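Local coordinates for protein thiosulfate reductase (Thermus thermophilus, PDB 2VPZ) that probably acts as a molybdenum and iron-sulfur oxidoreductase that reduces thiosulfate or polysulfide at a molybdopterin guanine dinucleotide cofactor, at residues H322-V327 with Y357-G362; M668-D673 with R740-E745; V675-V680 with N717-R722. All coordinates share one frame; numbering follows the deposited sequence.

Contacts 2 and 3 are neighbours, with centres about 9 Å apart. Their strands 666-671 and 676-683 follow each other in the chain and pair in one sheet. Both segments of contact 3 fall in the sequence between the two segments of contact 2. The two are also joined by salt bridges, one of them from Asp-673 OD1 to Arg-722 NH2 at 2.8 Å. Contact 3 reaches the cofactor MGD through 717-722. Contact 2 is set further back, with the side chain of Asn-671 about 12 Å from an MGD. Contact 1 lies apart, away from the annotated sites, about 46 Å (centre to centre) from contact 2 and 42 Å from contact 3.

Contact 1. Residues H322-V327 with Y357-G362; sequences HKPRAV and YGRPGG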
loop_
_atom_site.group_PDB
_atom_site.type_symbol
_atom_site.label_atom_id
_atom_site.label_comp_id
_atom_site.label_asym_id
_atom_site.label_seq_id
_atom_site.Cartn_x
_atom_site.Cartn_y
_atom_site.Cartn_z
ATOM N N HIS A 322 5.646 33.286 0.900
ATOM C CA HIS A 322 6.404 32.751 -0.245
ATOM C C HIS A 322 6.853 33.745 -1.322
ATOM O O HIS A 322 7.684 33.401 -2.175
ATOM C CB HIS A 322 5.614 31.592 -0.920
ATOM C CG HIS A 322 5.590 30.296 -0.168
ATOM N ND1 HIS A 322 6.604 29.373 -0.237
ATOM C CD2 HIS A 322 4.666 29.764 0.645
ATOM C CE1 HIS A 322 6.307 28.333 0.507
ATOM N NE2 HIS A 322 5.133 28.548 1.055
ATOM N N LYS A 323 6.298 34.953 -1.284
ATOM C CA LYS A 323 6.626 36.001 -2.244
ATOM C C LYS A 323 8.123 36.159 -2.472
ATOM O O LYS A 323 8.924 35.826 -1.587
ATOM C CB LYS A 323 6.050 37.373 -1.808
ATOM C CG LYS A 323 5.821 37.564 -0.322
ATOM C CD LYS A 323 5.336 38.976 -0.027
ATOM C CE LYS A 323 6.502 39.947 0.205
ATOM N NZ LYS A 323 7.029 39.870 1.615
ATOM N N PRO A 324 8.521 36.547 -3.705
ATOM C CA PRO A 324 7.660 36.888 -4.857
ATOM C C PRO A 324 7.159 35.629 -5.653
ATOM O O PRO A 324 6.497 35.753 -6.690
ATOM C CB PRO A 324 8.538 37.803 -5.722
ATOM C CG PRO A 324 9.955 37.415 -5.370
ATOM C CD PRO A 324 9.930 36.902 -3.940
ATOM N N ARG A 325 7.459 34.445 -5.124
ATOM C CA ARG A 325 7.161 33.132 -5.716
ATOM C C ARG A 325 5.822 32.422 -5.372
ATOM O O ARG A 325 5.727 31.187 -5.250
ATOM C CB ARG A 325 8.384 32.233 -5.464
ATOM C CG ARG A 325 9.693 33.007 -5.686
ATOM C CD ARG A 325 10.782 32.095 -6.183
ATOM N NE ARG A 325 11.108 31.097 -5.185
ATOM C CZ ARG A 325 11.478 29.840 -5.425
ATOM N NH1 ARG A 325 11.570 29.397 -6.672
ATOM N NH2 ARG A 325 11.765 29.021 -4.408
ATOM N N ALA A 326 4.803 33.261 -5.231
ATOM C CA ALA A 326 3.412 32.910 -4.963
ATOM C C ALA A 326 2.624 33.628 -6.076
ATOM O O ALA A 326 2.783 34.851 -6.230
ATOM C CB ALA A 326 2.974 33.446 -3.591
ATOM N N VAL A 327 1.813 32.884 -6.845
ATOM C CA VAL A 327 0.988 33.406 -7.961
ATOM C C VAL A 327 -0.487 32.987 -8.013
ATOM O O VAL A 327 -0.818 31.821 -7.747
ATOM C CB VAL A 327 1.395 32.887 -9.394
ATOM C CG1 VAL A 327 1.785 34.032 -10.321
ATOM C CG2 VAL A 327 2.412 31.783 -9.299
ATOM N N TYR A 357 5.001 40.404 -10.450
ATOM C CA TYR A 357 4.990 40.705 -11.888
ATOM C C TYR A 357 6.360 41.082 -12.474
ATOM O O TYR A 357 6.926 42.115 -12.121
ATOM C CB TYR A 357 3.963 41.805 -12.202
ATOM C CG TYR A 357 3.593 41.937 -13.674
ATOM C CD1 TYR A 357 2.495 41.254 -14.205
ATOM C CD2 TYR A 357 4.312 42.781 -14.523
ATOM C CE1 TYR A 357 2.111 41.414 -15.548
ATOM C CE2 TYR A 357 3.943 42.950 -15.881
ATOM C CZ TYR A 357 2.835 42.262 -16.385
ATOM O OH TYR A 357 2.441 42.410 -17.701
ATOM N N GLY A 358 6.880 40.257 -13.375
ATOM C CA GLY A 358 8.186 40.505 -13.944
ATOM C C GLY A 358 9.330 39.941 -13.102
ATOM O O GLY A 358 10.491 40.265 -13.354
ATOM N N ARG A 359 9.023 39.138 -12.092
ATOM C CA ARG A 359 10.032 38.511 -11.243
ATOM C C ARG A 359 9.991 37.007 -11.310
ATOM O O ARG A 359 8.919 36.420 -11.671
ATOM C CB ARG A 359 9.839 38.800 -9.739
ATOM C CG ARG A 359 9.659 40.245 -9.341
ATOM C CD ARG A 359 10.981 40.908 -8.942
ATOM N NE ARG A 359 10.800 42.109 -8.117
ATOM C CZ ARG A 359 10.499 42.141 -6.816
ATOM N NH1 ARG A 359 10.331 41.021 -6.130
ATOM N NH2 ARG A 359 10.368 43.312 -6.188
ATOM N N PRO A 360 11.159 36.312 -11.166
ATOM C CA PRO A 360 10.966 34.865 -11.217
ATOM C C PRO A 360 10.166 34.460 -10.018
ATOM O O PRO A 360 10.545 34.663 -8.839
ATOM C CB PRO A 360 12.376 34.323 -11.143
ATOM C CG PRO A 360 13.302 35.432 -11.454
ATOM C CD PRO A 360 12.410 36.617 -11.872
ATOM N N GLY A 361 9.083 33.810 -10.378
ATOM C CA GLY A 361 8.084 33.275 -9.479
ATOM C C GLY A 361 6.780 33.108 -10.236
ATOM O O GLY A 361 6.182 32.033 -10.221
ATOM N N GLY A 362 6.286 34.148 -10.913
ATOM C CA GLY A 362 5.038 33.961 -11.664
ATOM C C GLY A 362 4.700 34.717 -12.931
ATOM O O GLY A 362 3.773 34.318 -13.643
#
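Pro-324 and Arg-359 cross at about a right angle. The proline ring meets the edge of the guanidinium, with Pro-324 CG in its plane and 3.7 Å from Arg-359 NH1. This is a van der Waals contact. Arg-359 NH2 has a weak, long ion pair with Asp-275.

Arg-325 brings its aliphatic stem to the other backbone. Its CG lies anti to its own carbonyl carbon (chi1 -41°), and this puts Arg-325 CG 3.7 Å from Pro-360 O. Beside this the two main chains come close, with Arg-325 CA 3.9 Å from Gly-361 CA. A CB on Gly-361 would run into Pro-324 O and Arg-325 CA, so the approach depends on the missing side chain.

Val-327 points its branches at the glycine pair. Its CG1 sits 3.5 Å from Gly-362 CA, where a CB would also collide with it. Val-327 CG2 faces Gly-361 O at 3.9 Å.

Val-327 bonds through its backbone to Tyr-202 and Val-204 of strand 202-206. The contact thus packs a loop after helix 341-354 against edge strand 326-327 and the turn before it, in a four-stranded parallel sheet whose 3-2-1-4 strand order is that of a Rossmann-like alpha/beta fold.

Contact 2. Residues M668-D673 with R740-E745; sequences MLVNQD and RLEKAE
Two neighbouring antiparallel strands, 666-671 and 738-744, pair here in a six-stranded mixed sheet. It belongs to the molybdopterin dinucleotide-binding domain, a family of the double-psi beta-barrel type. Met-668 with Glu-742 and Val-670 with Arg-740 are hydrogen-bonded pairs. Met-668 N bonds to Glu-742 O at 2.9 Å, and Glu-742 N returns to Met-668 O. Val-670 N reaches Arg-740 O at 3.0 Å, nearly straight at 173°, and Arg-740 N returns to Val-670 O.

Leu-669 and Leu-741 form the non-hydrogen-bonded pair between them and point to the opposite face of the sheet. They lie side by side, and Leu-669 CD2 is 3.8 Å from Leu-741 CD2. Ile-695 and Val-693 of strand 692-696 pack near them.

On the other face Arg-740 runs alongside Val-670. A chi1 of 70° sets its CG between the backbone N and the carbonyl carbon. A further bend at chi3 turns the chain, and one guanidinium face lies against Val-670 CB, which is 3.6 Å from its plane and offset toward the rim. Arg-740 NH2 also makes a long salt bridge, 3.8 Å, to Glu-742 OE2. The other carboxylate oxygen, OE1, pairs with Lys-676. An alanine in place of Arg-740 would probably leave Val-670 less covered and Glu-742 OE2 without its distant arginine partner. Further along, Ala-744 CB touches Met-668 CG at 4.0 Å.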
loop_
_atom_site.group_PDB
_atom_site.type_symbol
_atom_site.label_atom_id
_atom_site.label_comp_id
_atom_site.label_asym_id
_atom_site.label_seq_id
_atom_site.Cartn_x
_atom_site.Cartn_y
_atom_site.Cartn_z
ATOM N N MET A 668 -33.792 14.737 -18.636
ATOM C CA MET A 668 -33.843 15.919 -19.535
ATOM C C MET A 668 -33.494 17.106 -18.619
ATOM O O MET A 668 -33.872 17.113 -17.440
ATOM C CB MET A 668 -35.249 16.229 -20.104
ATOM C CG MET A 668 -35.911 15.196 -20.991
ATOM S SD MET A 668 -35.011 14.917 -22.573
ATOM C CE MET A 668 -35.126 16.550 -23.374
ATOM N N LEU A 669 -32.768 18.085 -19.158
ATOM C CA LEU A 669 -32.470 19.322 -18.407
ATOM C C LEU A 669 -33.448 20.413 -18.961
ATOM O O LEU A 669 -33.538 20.640 -20.167
ATOM C CB LEU A 669 -30.991 19.785 -18.609
ATOM C CG LEU A 669 -29.943 18.779 -18.109
ATOM C CD1 LEU A 669 -28.545 19.208 -18.554
ATOM C CD2 LEU A 669 -30.000 18.606 -16.566
ATOM N N VAL A 670 -34.206 21.027 -18.057
ATOM C CA VAL A 670 -35.150 22.071 -18.458
ATOM C C VAL A 670 -34.707 23.400 -17.777
ATOM O O VAL A 670 -34.452 23.419 -16.567
ATOM C CB VAL A 670 -36.639 21.679 -18.034
ATOM C CG1 VAL A 670 -37.656 22.559 -18.792
ATOM C CG2 VAL A 670 -36.893 20.168 -18.339
ATOM N N ASN A 671 -34.555 24.483 -18.535
ATOM C CA ASN A 671 -34.121 25.738 -17.911
ATOM C C ASN A 671 -35.295 26.611 -17.420
ATOM O O ASN A 671 -36.456 26.266 -17.645
ATOM C CB ASN A 671 -33.115 26.557 -18.796
ATOM C CG ASN A 671 -33.743 27.160 -20.068
ATOM O OD1 ASN A 671 -33.037 27.821 -20.858
ATOM N ND2 ASN A 671 -35.037 26.951 -20.265
ATOM N N GLN A 672 -34.986 27.701 -16.724
ATOM C CA GLN A 672 -35.992 28.601 -16.173
ATOM C C GLN A 672 -36.989 29.094 -17.259
ATOM O O GLN A 672 -38.123 29.474 -16.936
ATOM C CB GLN A 672 -35.313 29.777 -15.417
ATOM C CG GLN A 672 -34.610 30.853 -16.290
ATOM C CD GLN A 672 -33.267 30.422 -16.885
ATOM O OE1 GLN A 672 -32.948 30.749 -18.042
ATOM N NE2 GLN A 672 -32.454 29.708 -16.098
ATOM N N ASP A 673 -36.585 29.049 -18.531
ATOM C CA ASP A 673 -37.452 29.460 -19.651
ATOM C C ASP A 673 -38.134 28.300 -20.437
ATOM O O ASP A 673 -38.594 28.514 -21.558
ATOM C CB ASP A 673 -36.688 30.367 -20.647
ATOM C CG ASP A 673 -36.163 31.663 -20.005
ATOM O OD1 ASP A 673 -36.929 32.311 -19.259
ATOM O OD2 ASP A 673 -34.995 32.026 -20.252
ATOM N N ARG A 740 -33.351 22.443 -14.118
ATOM C CA ARG A 740 -33.915 21.403 -13.244
ATOM C C ARG A 740 -33.946 20.062 -14.014
ATOM O O ARG A 740 -33.962 20.054 -15.251
ATOM C CB ARG A 740 -35.296 21.776 -12.734
ATOM C CG ARG A 740 -36.289 21.728 -13.810
ATOM C CD ARG A 740 -37.564 22.377 -13.436
ATOM N NE ARG A 740 -38.577 21.601 -14.093
ATOM C CZ ARG A 740 -39.236 21.996 -15.154
ATOM N NH1 ARG A 740 -38.979 23.186 -15.648
ATOM N NH2 ARG A 740 -40.112 21.187 -15.752
ATOM N N LEU A 741 -33.933 18.938 -13.296
ATOM C CA LEU A 741 -33.889 17.611 -13.915
ATOM C C LEU A 741 -35.214 16.825 -13.874
ATOM O O LEU A 741 -35.848 16.708 -12.826
ATOM C CB LEU A 741 -32.736 16.764 -13.324
ATOM C CG LEU A 741 -31.521 17.175 -12.468
ATOM C CD1 LEU A 741 -30.553 15.992 -12.616
ATOM C CD2 LEU A 741 -30.801 18.502 -12.842
ATOM N N GLU A 742 -35.589 16.270 -15.023
ATOM C CA GLU A 742 -36.831 15.528 -15.238
ATOM C C GLU A 742 -36.479 14.111 -15.738
ATOM O O GLU A 742 -35.803 13.979 -16.756
ATOM C CB GLU A 742 -37.643 16.309 -16.282
ATOM C CG GLU A 742 -39.040 15.818 -16.672
ATOM C CD GLU A 742 -39.704 16.725 -17.733
ATOM O OE1 GLU A 742 -39.593 16.418 -18.946
ATOM O OE2 GLU A 742 -40.313 17.752 -17.328
ATOM N N LYS A 743 -36.908 13.070 -15.024
ATOM C CA LYS A 743 -36.636 11.668 -15.399
ATOM C C LYS A 743 -36.997 11.378 -16.880
ATOM O O LYS A 743 -38.078 11.732 -17.353
ATOM C CB LYS A 743 -37.392 10.699 -14.468
ATOM C CG LYS A 743 -36.548 9.585 -13.790
ATOM C CD LYS A 743 -35.653 8.766 -14.750
ATOM C CE LYS A 743 -35.480 7.294 -14.289
ATOM N NZ LYS A 743 -36.017 6.964 -12.906
ATOM N N ALA A 744 -36.093 10.722 -17.602
ATOM C CA ALA A 744 -36.285 10.415 -19.018
ATOM C C ALA A 744 -35.879 8.966 -19.321
ATOM O O ALA A 744 -35.296 8.315 -18.463
ATOM C CB ALA A 744 -35.440 11.403 -19.877
ATOM N N GLU A 745 -36.200 8.471 -20.517
ATOM C CA GLU A 745 -35.855 7.105 -20.953
ATOM C C GLU A 745 -34.423 7.045 -21.490
ATOM O O GLU A 745 -33.938 8.027 -22.056
ATOM C CB GLU A 745 -36.724 6.615 -22.136
ATOM C CG GLU A 745 -38.248 6.562 -21.983
ATOM C CD GLU A 745 -38.750 5.340 -21.197
ATOM O OE1 GLU A 745 -37.918 4.488 -20.801
ATOM O OE2 GLU A 745 -39.985 5.240 -20.980
#

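Contact 3. Residues V675-V680 with N717-R722; sequences VKEGPV and NYLQTR. With MGD (2-amino-5,6-dimercapto-7-methyl-3,7,8a,9-tetrahydro-8-oxa-1,3,9,10-tetraaza-anthracen-4-one guanosine dinucleotide), chain H.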
loop_
_atom_site.group_PDB
_atom_site.type_symbol
_atom_site.label_atom_id
_atom_site.label_comp_id
_atom_site.label_asym_id
_atom_site.label_seq_id
_atom_site.Cartn_x
_atom_site.Cartn_y
_atom_site.Cartn_z
ATOM N N VAL A 675 -36.868 25.611 -22.017
ATOM C CA VAL A 675 -36.113 24.866 -23.026
ATOM C C VAL A 675 -35.563 23.546 -22.408
ATOM O O VAL A 675 -34.984 23.544 -21.300
ATOM C CB VAL A 675 -34.921 25.717 -23.675
ATOM C CG1 VAL A 675 -34.186 24.895 -24.735
ATOM C CG2 VAL A 675 -35.479 27.015 -24.314
ATOM N N LYS A 676 -35.817 22.424 -23.105
ATOM C CA LYS A 676 -35.401 21.049 -22.750
ATOM C C LYS A 676 -34.167 20.634 -23.556
ATOM O O LYS A 676 -34.112 20.912 -24.756
ATOM C CB LYS A 676 -36.505 20.032 -23.077
ATOM C CG LYS A 676 -37.524 19.743 -22.019
ATOM C CD LYS A 676 -38.862 19.384 -22.669
ATOM C CE LYS A 676 -39.965 19.145 -21.645
ATOM N NZ LYS A 676 -39.923 17.756 -21.063
ATOM N N GLU A 677 -33.210 19.954 -22.930
ATOM C CA GLU A 677 -32.043 19.485 -23.671
ATOM C C GLU A 677 -31.851 17.934 -23.635
ATOM O O GLU A 677 -31.627 17.348 -22.563
ATOM C CB GLU A 677 -30.760 20.271 -23.275
ATOM C CG GLU A 677 -30.360 21.322 -24.343
ATOM C CD GLU A 677 -30.146 20.684 -25.721
ATOM O OE1 GLU A 677 -29.256 19.810 -25.806
ATOM O OE2 GLU A 677 -30.866 21.027 -26.684
ATOM N N GLY A 678 -32.033 17.342 -24.836
ATOM C CA GLY A 678 -31.934 15.902 -25.147
ATOM C C GLY A 678 -31.525 15.045 -23.972
ATOM O O GLY A 678 -30.754 15.600 -23.168
ATOM N N PRO A 679 -31.882 13.720 -23.859
ATOM C CA PRO A 679 -31.463 12.898 -22.700
ATOM C C PRO A 679 -29.957 12.752 -22.380
ATOM O O PRO A 679 -29.197 12.376 -23.269
ATOM C CB PRO A 679 -32.170 11.544 -22.944
ATOM C CG PRO A 679 -32.225 11.411 -24.439
ATOM C CD PRO A 679 -32.193 12.868 -25.012
ATOM N N VAL A 680 -29.567 13.057 -21.132
ATOM C CA VAL A 680 -28.169 12.989 -20.593
ATOM C C VAL A 680 -28.034 12.010 -19.432
ATOM O O VAL A 680 -28.950 11.880 -18.612
ATOM C CB VAL A 680 -27.643 14.341 -19.953
ATOM C CG1 VAL A 680 -26.365 14.773 -20.638
ATOM C CG2 VAL A 680 -28.717 15.401 -19.964
ATOM N N ASN A 717 -25.226 25.364 -24.321
ATOM C CA ASN A 717 -25.607 26.576 -25.093
ATOM C C ASN A 717 -27.109 26.656 -25.430
ATOM O O ASN A 717 -27.686 27.744 -25.434
ATOM C CB ASN A 717 -24.826 26.681 -26.408
ATOM C CG ASN A 717 -24.831 28.093 -26.961
ATOM O OD1 ASN A 717 -25.153 28.335 -28.130
ATOM N ND2 ASN A 717 -24.468 29.038 -26.113
ATOM N N TYR A 718 -27.735 25.526 -25.752
ATOM C CA TYR A 718 -29.171 25.555 -26.020
ATOM C C TYR A 718 -29.943 25.826 -24.716
ATOM O O TYR A 718 -31.122 26.179 -24.749
ATOM C CB TYR A 718 -29.681 24.265 -26.665
ATOM C CG TYR A 718 -29.648 24.284 -28.181
ATOM C CD1 TYR A 718 -28.464 24.056 -28.858
ATOM C CD2 TYR A 718 -30.803 24.536 -28.936
ATOM C CE1 TYR A 718 -28.412 24.070 -30.248
ATOM C CE2 TYR A 718 -30.764 24.557 -30.342
ATOM C CZ TYR A 718 -29.557 24.318 -30.991
ATOM O OH TYR A 718 -29.469 24.308 -32.366
ATOM N N LEU A 719 -29.290 25.684 -23.570
ATOM C CA LEU A 719 -29.960 25.941 -22.290
ATOM C C LEU A 719 -29.646 27.333 -21.779
ATOM O O LEU A 719 -30.289 27.818 -20.853
ATOM C CB LEU A 719 -29.534 24.926 -21.232
ATOM C CG LEU A 719 -30.123 23.532 -21.347
ATOM C CD1 LEU A 719 -29.238 22.490 -20.660
ATOM C CD2 LEU A 719 -31.517 23.545 -20.736
ATOM N N GLN A 720 -28.620 27.947 -22.367
ATOM C CA GLN A 720 -28.187 29.294 -21.984
ATOM C C GLN A 720 -28.957 30.305 -22.838
ATOM O O GLN A 720 -28.490 30.862 -23.831
ATOM C CB GLN A 720 -26.651 29.414 -22.106
ATOM C CG GLN A 720 -25.921 28.718 -20.935
ATOM C CD GLN A 720 -24.628 27.980 -21.315
ATOM O OE1 GLN A 720 -24.354 27.732 -22.494
ATOM N NE2 GLN A 720 -23.837 27.601 -20.295
ATOM N N THR A 721 -30.185 30.499 -22.403
ATOM C CA THR A 721 -31.141 31.358 -23.049
ATOM C C THR A 721 -30.903 32.860 -22.773
ATOM O O THR A 721 -31.057 33.693 -23.670
ATOM C CB THR A 721 -32.577 30.918 -22.618
ATOM O OG1 THR A 721 -33.142 30.070 -23.599
ATOM C CG2 THR A 721 -33.450 32.129 -22.346
ATOM N N ARG A 722 -30.503 33.155 -21.536
ATOM C CA ARG A 722 -30.209 34.518 -21.040
ATOM C C ARG A 722 -28.709 34.687 -20.679
ATOM O O ARG A 722 -27.996 33.700 -20.573
ATOM C CB ARG A 722 -31.037 34.808 -19.762
ATOM C CG ARG A 722 -32.548 34.461 -19.805
ATOM C CD ARG A 722 -33.172 34.417 -18.379
ATOM N NE ARG A 722 -34.632 34.269 -18.292
ATOM C CZ ARG A 722 -35.346 34.300 -17.163
ATOM N NH1 ARG A 722 -34.738 34.472 -15.997
ATOM N NH2 ARG A 722 -36.678 34.169 -17.191
HETATM P PB MGD H . -16.078 25.140 -32.103
HETATM O O1B MGD H . -17.298 24.537 -31.476
HETATM O O2B MGD H . -14.831 24.320 -32.226
HETATM O O3B MGD H . -15.936 26.560 -31.348
HETATM O O3A MGD H . -15.815 28.798 -30.224
HETATM P PA MGD H . -15.616 28.119 -31.655
HETATM O O1A MGD H . -14.193 28.064 -32.187
HETATM O O2A MGD H . -16.713 28.650 -32.506
HETATM O "O5'" MGD H . -16.411 25.585 -33.569
HETATM C "C5'" MGD H . -15.451 25.493 -34.622
HETATM C "C4'" MGD H . -16.244 25.553 -35.929
HETATM O "O4'" MGD H . -15.190 25.699 -36.874
HETATM C "C3'" MGD H . -16.977 24.293 -36.307
HETATM O "O3'" MGD H . -18.021 24.705 -37.200
HETATM C "C2'" MGD H . -15.884 23.500 -37.040
HETATM O "O2'" MGD H . -16.523 22.577 -37.882
HETATM C "C1'" MGD H . -15.130 24.584 -37.816
HETATM N N9 MGD H . -13.702 24.327 -38.239
HETATM C C8 MGD H . -12.788 23.622 -37.570
HETATM N N7 MGD H . -11.578 23.598 -38.174
HETATM C C5 MGD H . -11.670 24.369 -39.280
HETATM C C6 MGD H . -10.744 24.856 -40.397
HETATM O O6 MGD H . -9.522 24.482 -40.493
HETATM N N1 MGD H . -11.316 25.692 -41.324
HETATM C C2 MGD H . -12.623 26.099 -41.298
HETATM N N2 MGD H . -13.172 26.930 -42.237
HETATM N N3 MGD H . -13.437 25.701 -40.311
HETATM C C4 MGD H . -13.078 24.846 -39.297
HETATM C C10 MGD H . -14.730 28.892 -29.250
HETATM C C11 MGD H . -15.182 29.814 -28.168
HETATM O O11 MGD H . -16.521 29.426 -27.861
HETATM C C12 MGD H . -14.354 29.890 -26.939
HETATM S S12 MGD H . -12.656 30.113 -26.999
HETATM C C13 MGD H . -14.891 29.865 -25.719
HETATM S S13 MGD H . -14.069 29.894 -24.274
HETATM C C14 MGD H . -16.286 29.849 -25.406
HETATM N N15 MGD H . -16.615 28.547 -24.758
HETATM C C16 MGD H . -17.963 28.325 -24.615
HETATM C C17 MGD H . -18.618 27.500 -23.597
HETATM O O17 MGD H . -17.930 26.853 -22.751
HETATM N N18 MGD H . -19.952 27.464 -23.581
HETATM C C19 MGD H . -20.723 28.139 -24.454
HETATM N N19 MGD H . -22.086 28.028 -24.455
HETATM N N20 MGD H . -20.172 28.929 -25.378
HETATM C C21 MGD H . -18.858 29.051 -25.536
HETATM N N22 MGD H . -18.359 29.801 -26.525
HETATM C C23 MGD H . -16.985 30.125 -26.702
#
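The Tyr-718 ring and the Glu-677 carboxylate are the flat groups that meet, their planes 34° apart. Glu-677 OE2 comes in obliquely beside the ring's root, 3.4 Å from Tyr-718 CB. Lys-702 serves both groups: it makes a cation-pi contact with the ring and a salt bridge with OE2. The other oxygen, Glu-677 OE1, accepts a hydrogen bond from Ser-715 N. The buried carboxylate is therefore held at both oxygens, and the nearby lysine would be expected to favour its charged form. At the far end of the tyrosine, OH is hydrogen-bonded to Glu-471.

The stem of the glutamate lies against Leu-719. Glu-677 CG is 3.7 Å from Leu-719 CG, and a bend at chi2 (-57°) turns CD toward Tyr-718 CB. Leu-719 CD2 reaches on to Val-675 O at 3.5 Å.

This joins strand 676-683 of the molybdopterin dinucleotide-binding domain, of the double-psi beta-barrel type, to the loop 717-722 that borders the pterin. The loop turns at Gln-720, the centre of an inverse gamma turn.

The two branches of Val-675 reach Tyr-718, just before that turn, and Thr-721 at its end. Val-675 CG1, anti to the backbone N, lies 3.3 Å from Tyr-718 O, and Val-675 CG2 is 3.9 Å from Thr-721 OG1. From the far side of the loop two side chains meet the cofactor. Asn-717 CB is 3.6 Å from the pterin amino nitrogen N19 of MGD. Gln-720 OE1 takes a weak hydrogen bond from the same N19 at 3.0 Å, bent to 132°, while Gln-720 NE2 is tied to Asp-716 OD2.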